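Local coordinates for lipopolysaccharide biosynthesis protein wbpB (Thermus thermophilus, PDB 3O9Z) that probably acts as an NAD-dependent dehydrogenase in the biosynthesis of 2,3-diacetamido-2,3-dideoxy-D-mannuronic acid, a lipopolysaccharide sugar, and binds 2-oxoglutarate beside the cofactor, at residues V155-T160 / R224-I229; E203-T208 / S300-E305; K243-S248 / E257-F262. All coordinates share one frame; numbering follows the deposited sequence.

Contact 1 of 3, residues V155-T160 / R224-I229; sequences VLTYVT and RWFLSI. With AKG (2-oxoglutaric acid), chain F.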
# COMPACT_ATOMS: atom_id res chain seq x y z
N VAL A 155 -31.76 -25.47 13.76
CA VAL A 155 -30.80 -25.69 12.69
C VAL A 155 -30.55 -24.33 12.06
O VAL A 155 -31.49 -23.66 11.60
CB VAL A 155 -31.35 -26.66 11.63
CG1 VAL A 155 -30.37 -26.76 10.48
CG2 VAL A 155 -31.57 -28.03 12.25
N LEU A 156 -29.30 -23.89 12.07
CA LEU A 156 -28.93 -22.56 11.53
C LEU A 156 -28.08 -22.85 10.31
O LEU A 156 -27.07 -23.57 10.39
CB LEU A 156 -28.02 -21.85 12.55
CG LEU A 156 -27.79 -20.36 12.37
CD1 LEU A 156 -26.97 -20.03 11.13
CD2 LEU A 156 -29.10 -19.55 12.44
N THR A 157 -28.50 -22.33 9.15
CA THR A 157 -27.75 -22.51 7.91
C THR A 157 -27.49 -21.14 7.31
O THR A 157 -28.40 -20.31 7.21
CB THR A 157 -28.62 -23.30 6.91
OG1 THR A 157 -29.03 -24.52 7.54
CG2 THR A 157 -27.79 -23.67 5.67
N TYR A 158 -26.22 -20.85 7.05
CA TYR A 158 -25.81 -19.49 6.71
C TYR A 158 -24.85 -19.57 5.54
O TYR A 158 -23.66 -19.87 5.72
CB TYR A 158 -25.14 -18.83 7.95
CG TYR A 158 -25.14 -17.32 7.90
CD1 TYR A 158 -24.24 -16.62 7.09
CD2 TYR A 158 -26.09 -16.60 8.61
CE1 TYR A 158 -24.25 -15.21 7.08
CE2 TYR A 158 -26.15 -15.22 8.57
CZ TYR A 158 -25.22 -14.53 7.82
OH TYR A 158 -25.25 -13.15 7.77
N VAL A 159 -25.35 -19.30 4.34
CA VAL A 159 -24.55 -19.44 3.13
C VAL A 159 -24.61 -18.08 2.45
O VAL A 159 -25.68 -17.52 2.22
CB VAL A 159 -25.14 -20.48 2.16
CG1 VAL A 159 -24.24 -20.57 0.95
CG2 VAL A 159 -25.24 -21.86 2.81
N THR A 160 -23.46 -17.46 2.21
CA THR A 160 -23.45 -16.16 1.56
C THR A 160 -22.27 -16.12 0.58
O THR A 160 -21.10 -16.12 0.99
CB THR A 160 -23.47 -15.02 2.59
OG1 THR A 160 -23.49 -13.77 1.87
CG2 THR A 160 -22.25 -15.07 3.50
N ARG A 224 -27.53 -26.91 15.64
CA ARG A 224 -26.59 -27.46 14.64
C ARG A 224 -26.41 -26.34 13.63
O ARG A 224 -27.42 -25.80 13.14
CB ARG A 224 -27.18 -28.70 13.97
CG ARG A 224 -27.36 -29.84 14.98
CD ARG A 224 -27.98 -31.05 14.30
NE ARG A 224 -29.40 -30.88 14.06
CZ ARG A 224 -30.08 -31.62 13.19
NH1 ARG A 224 -31.41 -31.45 13.03
NH2 ARG A 224 -29.41 -32.45 12.41
N TRP A 225 -25.17 -25.95 13.32
CA TRP A 225 -24.92 -24.81 12.44
C TRP A 225 -24.00 -25.15 11.28
O TRP A 225 -23.14 -26.01 11.39
CB TRP A 225 -24.44 -23.59 13.24
CG TRP A 225 -23.18 -23.81 14.05
CD1 TRP A 225 -23.09 -24.19 15.38
CD2 TRP A 225 -21.84 -23.66 13.59
NE1 TRP A 225 -21.77 -24.26 15.77
CE2 TRP A 225 -20.99 -23.92 14.69
CE3 TRP A 225 -21.28 -23.24 12.37
CZ2 TRP A 225 -19.60 -23.86 14.61
CZ3 TRP A 225 -19.88 -23.19 12.32
CH2 TRP A 225 -19.06 -23.50 13.41
N PHE A 226 -24.21 -24.44 10.17
CA PHE A 226 -23.41 -24.59 8.97
C PHE A 226 -23.24 -23.21 8.37
O PHE A 226 -24.24 -22.49 8.21
CB PHE A 226 -24.12 -25.53 7.99
CG PHE A 226 -23.37 -25.74 6.71
CD1 PHE A 226 -22.57 -26.86 6.57
CD2 PHE A 226 -23.48 -24.83 5.67
CE1 PHE A 226 -21.87 -27.09 5.40
CE2 PHE A 226 -22.77 -25.04 4.47
CZ PHE A 226 -21.93 -26.16 4.36
N LEU A 227 -21.99 -22.88 8.08
CA LEU A 227 -21.61 -21.58 7.51
C LEU A 227 -20.78 -21.82 6.24
O LEU A 227 -19.79 -22.57 6.28
CB LEU A 227 -20.75 -20.87 8.59
CG LEU A 227 -20.00 -19.65 8.06
CD1 LEU A 227 -20.92 -18.54 7.57
CD2 LEU A 227 -19.08 -19.19 9.21
N SER A 228 -21.12 -21.16 5.14
CA SER A 228 -20.25 -21.24 3.98
C SER A 228 -20.32 -19.97 3.15
O SER A 228 -21.35 -19.26 3.13
CB SER A 228 -20.61 -22.42 3.09
OG SER A 228 -19.69 -22.57 1.99
N ILE A 229 -19.20 -19.70 2.51
CA ILE A 229 -19.12 -18.66 1.48
C ILE A 229 -19.06 -19.25 0.08
O ILE A 229 -18.80 -18.52 -0.89
CB ILE A 229 -17.97 -17.64 1.73
CG1 ILE A 229 -16.68 -18.43 1.89
CG2 ILE A 229 -18.30 -16.79 2.97
CD1 ILE A 229 -15.37 -17.58 1.88
C1 AKG F . -19.54 -9.37 5.68
O1 AKG F . -19.37 -9.66 4.47
O2 AKG F . -18.61 -8.98 6.40
C2 AKG F . -20.85 -9.35 6.30
O5 AKG F . -20.94 -9.05 7.49
C3 AKG F . -22.07 -9.73 5.51
C4 AKG F . -22.34 -11.22 5.76
C5 AKG F . -23.44 -11.79 4.89
O3 AKG F . -23.45 -11.55 3.67
O4 AKG F . -24.32 -12.48 5.41
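Strands 152-160 and 221-228 are parallel neighbours in the mixed sheet of the C-terminal alpha/beta domain, and L156 lies beside W225 where they pair. The axes of the two strand segments run 4.7 Å apart. Five backbone hydrogen bonds join them: L156 N to R224 O, F226 N to L156 O, Y158 N to F226 O, S228 N to Y158 O and T160 N to S228 O. Residues V155, T157, V159, R224, F226 and S228 face one side of the sheet. On this side V155 CG2 lies 3.5 Å from R224 NH1, and the two side chains cross obliquely. R224 NH2 is hydrogen-bonded to R307 O. V159 CG2 meets the edge of the F226 ring at CE2, 4.4 Å away. L156, Y158, W225 and L227 line the other side. There Y158 and L227 lie side by side and point the same way, with Y158 CD1 3.9 Å from L227 CD1. CG of Y158 is anti to the backbone N (chi1 -159°), and the ring leads away from strand 221-228 to 2-oxoglutarate. Y158 OH donates to AKG O4 at 2.6 Å, with O4 near the ring plane. T160 OG1, also anti to its backbone N (chi1 -179°), donates to AKG O3 at 2.9 Å. Each oxygen of this carboxylate therefore has a hydroxyl donor from strand 152-160. A phenylalanine at Y158 lacks the hydroxyl, and AKG O4 would probably be held less firmly, with R247 NE left as a donor. R162, H187 and K103 also hydrogen-bond the ligand. The parallel pair belongs to the open-faced mixed sheet of the Gfo/Idh/MocA C-terminal domain, with Y158 and T160 reaching the pocket.

Contact 2 of 3, residues E203-T208 / S300-E305; sequences EVHART and SQPSPE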
# COMPACT_ATOMS: atom_id res chain seq x y z
N GLU A 203 -18.85 -27.20 19.76
CA GLU A 203 -18.12 -28.19 18.94
C GLU A 203 -17.94 -27.66 17.53
O GLU A 203 -18.81 -26.98 17.00
CB GLU A 203 -18.91 -29.51 18.75
CG GLU A 203 -19.29 -30.14 20.05
CD GLU A 203 -20.10 -31.40 19.93
OE1 GLU A 203 -20.41 -31.91 18.83
OE2 GLU A 203 -20.48 -31.88 21.00
N VAL A 204 -16.84 -28.02 16.88
CA VAL A 204 -16.67 -27.72 15.46
C VAL A 204 -16.40 -29.03 14.75
O VAL A 204 -15.58 -29.84 15.24
CB VAL A 204 -15.59 -26.66 15.23
CG1 VAL A 204 -14.24 -27.11 15.77
CG2 VAL A 204 -15.46 -26.36 13.75
N HIS A 205 -17.13 -29.27 13.65
CA HIS A 205 -17.11 -30.55 12.95
C HIS A 205 -16.42 -30.49 11.59
O HIS A 205 -16.00 -31.52 11.05
CB HIS A 205 -18.54 -31.04 12.72
CG HIS A 205 -19.33 -31.19 13.98
ND1 HIS A 205 -20.70 -31.03 14.01
CD2 HIS A 205 -18.94 -31.47 15.25
CE1 HIS A 205 -21.12 -31.20 15.25
NE2 HIS A 205 -20.08 -31.47 16.02
N ALA A 206 -16.34 -29.28 11.03
CA ALA A 206 -15.76 -29.08 9.69
C ALA A 206 -15.17 -27.70 9.70
O ALA A 206 -15.75 -26.75 10.21
CB ALA A 206 -16.81 -29.18 8.57
N ARG A 207 -13.97 -27.56 9.14
CA ARG A 207 -13.36 -26.23 9.12
C ARG A 207 -12.36 -26.06 7.99
O ARG A 207 -11.16 -26.33 8.20
CB ARG A 207 -12.73 -25.91 10.49
CG ARG A 207 -11.85 -24.67 10.52
CD ARG A 207 -10.73 -24.94 11.49
NE ARG A 207 -11.17 -24.53 12.81
CZ ARG A 207 -11.06 -25.28 13.90
NH1 ARG A 207 -10.53 -26.50 13.84
NH2 ARG A 207 -11.47 -24.76 15.05
N THR A 208 -12.85 -25.64 6.82
CA THR A 208 -12.08 -25.51 5.57
C THR A 208 -12.12 -24.04 5.18
O THR A 208 -12.75 -23.25 5.84
CB THR A 208 -12.69 -26.23 4.37
OG1 THR A 208 -13.89 -25.57 3.94
CG2 THR A 208 -12.97 -27.70 4.68
N SER A 300 -13.94 -32.10 16.19
CA SER A 300 -14.43 -33.35 16.74
C SER A 300 -15.41 -34.05 15.80
O SER A 300 -15.94 -33.46 14.86
CB SER A 300 -15.09 -33.07 18.08
OG SER A 300 -16.23 -32.25 17.94
N GLN A 301 -15.65 -35.33 16.07
CA GLN A 301 -16.51 -36.12 15.21
C GLN A 301 -17.91 -36.01 15.82
O GLN A 301 -18.08 -36.36 16.98
CB GLN A 301 -16.10 -37.59 15.24
CG GLN A 301 -16.99 -38.46 14.35
CD GLN A 301 -16.59 -38.35 12.89
OE1 GLN A 301 -15.45 -38.01 12.57
NE2 GLN A 301 -17.54 -38.64 12.00
N PRO A 302 -18.88 -35.54 15.03
CA PRO A 302 -20.22 -35.31 15.59
C PRO A 302 -20.95 -36.62 15.83
O PRO A 302 -20.85 -37.56 15.02
CB PRO A 302 -20.91 -34.50 14.50
CG PRO A 302 -20.22 -34.87 13.23
CD PRO A 302 -18.78 -35.13 13.62
N SER A 303 -21.69 -36.68 16.93
CA SER A 303 -22.74 -37.69 17.05
C SER A 303 -23.84 -37.38 16.04
O SER A 303 -23.97 -36.23 15.61
CB SER A 303 -23.31 -37.64 18.47
OG SER A 303 -23.98 -36.40 18.65
N PRO A 304 -24.63 -38.39 15.62
CA PRO A 304 -25.63 -38.14 14.60
C PRO A 304 -26.59 -37.06 15.03
O PRO A 304 -27.01 -36.27 14.20
CB PRO A 304 -26.39 -39.48 14.49
CG PRO A 304 -25.37 -40.48 14.88
CD PRO A 304 -24.47 -39.83 15.90
N GLU A 305 -26.86 -36.98 16.32
CA GLU A 305 -27.86 -36.01 16.79
C GLU A 305 -27.33 -34.58 16.73
O GLU A 305 -28.12 -33.62 16.74
CB GLU A 305 -28.38 -36.35 18.19
CG GLU A 305 -27.35 -36.30 19.28
CD GLU A 305 -26.70 -37.64 19.58
OE1 GLU A 305 -26.73 -38.55 18.71
OE2 GLU A 305 -26.14 -37.75 20.69
O HOH W 1 -21.20 -34.43 18.81
O HOH W 2 -15.01 -29.70 18.50
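P302 CB sits over one face of the H205 imidazole. It lies 3.4 Å from the ring centroid, only 9° off the ring normal, which makes a CH-pi contact. P302 CG is 3.9 Å from H205 CG. H205 CG is anti to its carbonyl carbon (chi1 -58°), beside the backbone N, and this sets the ring against P302. The rotation of the imidazole is fixed by E203. H205 NE2 donates to E203 OE1 at 2.9 Å, almost in the ring plane, and uses the anti lone pair of that oxygen. E203 OE2 is held by H201. H205 and A206 both face A213 as a classic beta bulge in the outermost strand 199-207 of the C-terminal sheet. The loop after helix 281-294 runs past this strand. S300 N donates to V204 O at 2.9 Å. S300 OG lies near the plane of the imidazole, 3.9 Å from H205 CD2. Two waters add to the join. One donates to E203 OE1 at 2.6 Å and accepts from S303 N. The other accepts from V204 N and hydrogen-bonds S300 OG.

Contact 3 of 3, residues K243-S248 / E257-F262; sequences KRTYRS and EFSEGF. With AKG (2-oxoglutaric acid), chain F.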
# COMPACT_ATOMS: atom_id res chain seq x y z
N LYS A 243 -29.68 -18.08 -7.17
CA LYS A 243 -29.52 -17.42 -5.86
C LYS A 243 -28.20 -17.80 -5.20
O LYS A 243 -27.79 -18.96 -5.30
CB LYS A 243 -30.65 -17.81 -4.91
CG LYS A 243 -32.05 -17.59 -5.46
CD LYS A 243 -32.39 -16.12 -5.60
CE LYS A 243 -33.90 -15.96 -5.74
NZ LYS A 243 -34.26 -14.56 -6.10
N ARG A 244 -27.58 -16.83 -4.53
CA ARG A 244 -26.25 -17.09 -3.95
C ARG A 244 -26.18 -16.89 -2.44
O ARG A 244 -25.09 -16.94 -1.87
CB ARG A 244 -25.18 -16.26 -4.66
CG ARG A 244 -25.16 -16.60 -6.14
CD ARG A 244 -24.17 -15.80 -6.97
NE ARG A 244 -23.95 -16.59 -8.17
CZ ARG A 244 -22.87 -17.34 -8.39
NH1 ARG A 244 -21.86 -17.34 -7.53
NH2 ARG A 244 -22.79 -18.04 -9.51
N THR A 245 -27.33 -16.67 -1.81
CA THR A 245 -27.41 -16.58 -0.37
C THR A 245 -28.58 -17.43 0.13
O THR A 245 -29.62 -17.59 -0.54
CB THR A 245 -27.60 -15.16 0.16
OG1 THR A 245 -28.91 -14.69 -0.19
CG2 THR A 245 -26.52 -14.20 -0.42
N TYR A 246 -28.41 -17.90 1.35
CA TYR A 246 -29.43 -18.65 2.06
C TYR A 246 -29.11 -18.51 3.54
O TYR A 246 -28.13 -19.07 4.02
CB TYR A 246 -29.43 -20.12 1.63
CG TYR A 246 -30.46 -20.95 2.37
CD1 TYR A 246 -31.82 -20.69 2.21
CD2 TYR A 246 -30.08 -21.98 3.22
CE1 TYR A 246 -32.77 -21.43 2.91
CE2 TYR A 246 -31.03 -22.75 3.90
CZ TYR A 246 -32.37 -22.46 3.73
OH TYR A 246 -33.29 -23.20 4.43
N ARG A 247 -29.94 -17.75 4.25
CA ARG A 247 -29.73 -17.45 5.66
C ARG A 247 -30.96 -17.83 6.43
O ARG A 247 -32.00 -17.16 6.33
CB ARG A 247 -29.38 -15.97 5.89
CG ARG A 247 -28.15 -15.45 5.13
CD ARG A 247 -28.01 -13.95 5.44
NE ARG A 247 -27.00 -13.27 4.63
CZ ARG A 247 -27.26 -12.60 3.51
NH1 ARG A 247 -28.50 -12.63 3.00
NH2 ARG A 247 -26.30 -11.92 2.90
N SER A 248 -30.87 -18.95 7.14
CA SER A 248 -32.06 -19.64 7.64
C SER A 248 -31.87 -20.01 9.11
O SER A 248 -30.82 -20.56 9.49
CB SER A 248 -32.31 -20.92 6.84
OG SER A 248 -33.16 -21.81 7.54
N GLU A 257 -36.33 -17.58 6.93
CA GLU A 257 -35.23 -17.20 6.04
C GLU A 257 -35.17 -15.68 6.08
O GLU A 257 -36.18 -15.03 5.80
CB GLU A 257 -35.41 -17.72 4.59
CG GLU A 257 -34.10 -17.89 3.77
CD GLU A 257 -33.41 -16.59 3.36
OE1 GLU A 257 -32.24 -16.65 2.89
OE2 GLU A 257 -34.05 -15.52 3.48
N PHE A 258 -34.02 -15.12 6.45
CA PHE A 258 -33.93 -13.68 6.77
C PHE A 258 -33.02 -12.86 5.87
O PHE A 258 -32.48 -11.85 6.30
CB PHE A 258 -33.56 -13.46 8.24
CG PHE A 258 -32.35 -14.23 8.70
CD1 PHE A 258 -32.50 -15.51 9.23
CD2 PHE A 258 -31.08 -13.66 8.64
CE1 PHE A 258 -31.40 -16.21 9.72
CE2 PHE A 258 -29.97 -14.35 9.12
CZ PHE A 258 -30.13 -15.64 9.66
N SER A 259 -32.85 -13.28 4.63
CA SER A 259 -32.03 -12.53 3.69
C SER A 259 -32.66 -11.23 3.20
O SER A 259 -31.97 -10.25 2.90
CB SER A 259 -31.70 -13.41 2.50
OG SER A 259 -30.75 -14.42 2.87
N GLU A 260 -33.99 -11.21 3.16
CA GLU A 260 -34.64 -10.06 2.56
C GLU A 260 -34.50 -8.88 3.50
O GLU A 260 -34.79 -8.99 4.70
CB GLU A 260 -36.10 -10.40 2.28
CG GLU A 260 -36.24 -11.29 1.05
CD GLU A 260 -37.63 -11.87 0.88
OE1 GLU A 260 -38.09 -11.94 -0.29
OE2 GLU A 260 -38.27 -12.24 1.89
N GLY A 261 -34.00 -7.77 2.98
CA GLY A 261 -33.71 -6.60 3.81
C GLY A 261 -32.42 -6.66 4.62
O GLY A 261 -32.12 -5.72 5.35
N PHE A 262 -31.68 -7.76 4.54
CA PHE A 262 -30.38 -7.84 5.22
C PHE A 262 -29.43 -6.65 5.00
O PHE A 262 -28.71 -6.25 5.92
CB PHE A 262 -29.67 -9.15 4.81
CG PHE A 262 -28.39 -9.44 5.57
CD1 PHE A 262 -28.44 -10.02 6.83
CD2 PHE A 262 -27.14 -9.09 5.07
CE1 PHE A 262 -27.26 -10.26 7.55
CE2 PHE A 262 -25.96 -9.34 5.79
CZ PHE A 262 -26.01 -9.96 7.02
C1 AKG F . -19.54 -9.37 5.68
O1 AKG F . -19.37 -9.66 4.47
O2 AKG F . -18.61 -8.98 6.40
C2 AKG F . -20.85 -9.35 6.30
O5 AKG F . -20.94 -9.05 7.49
C3 AKG F . -22.07 -9.73 5.51
C4 AKG F . -22.34 -11.22 5.76
C5 AKG F . -23.44 -11.79 4.89
O3 AKG F . -23.45 -11.55 3.67
O4 AKG F . -24.32 -12.48 5.41
O HOH W 3 -32.18 -16.97 0.06
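R247 and F262 meet where the turn after the 245-251/254-257 beta hairpin folds back over the 2-oxoglutarate site. The backbone pairing is short. S248 and E257 form a non-hydrogen-bonded antiparallel pair, and F258 N donates to R247 O at 2.9 Å. A type II turn follows from S259 to F262. The E257 carboxylate ties strand 245-251 to the start of the turn. E257 OE1 accepts from R247 N at 2.9 Å, the donor standing above the carboxylate plane, and from S259 OG. A water bridges E257 OE1 and T245 O. E257 OE2 accepts from S259 N. Two phenylalanines pack on R247 at different points. R247 CB lies over the F258 ring, 3.9 Å from its centroid. Further out, the guanidinium stacks on F262, with planes 13° apart and CZ 4.0 Å from the ring centroid, in a cation-pi contact. R247 CG is anti to its carbonyl carbon (chi1 -57°), and the chain runs extended from there to NE. The charged end then binds the ligand carboxylate: R247 NE donates to AKG O4 at 2.9 Å and R247 NH2 to AKG O3 at 3.0 Å. The remaining nitrogen, R247 NH1, donates to S259 OG at 2.9 Å.

Overall arrangement
All three contacts reach the six-stranded sheet of the C-terminal domain. Contacts 1 and 3 have centres about 11 Å apart, and their strands 152-160 and 245-251 are neighbours in the sheet. Probable backbone hydrogen bonds join them, V159 N to Y246 O and T157 O to S248 N, both 2.8 Å. They also meet at the ligand, where Y158 OH is 3.4 Å from F262 CZ. Together they hold one carboxylate of 2-oxoglutarate, and F262 also touches NAD. Contact 2 lies at the other outermost strand, away from the pocket. Its centre is about 13 Å from that of contact 1, which it touches at R224 CD and E305 O, 3.6 Å apart. Contacts 2 and 3 do not touch; their nearest atoms are about 15 Å apart.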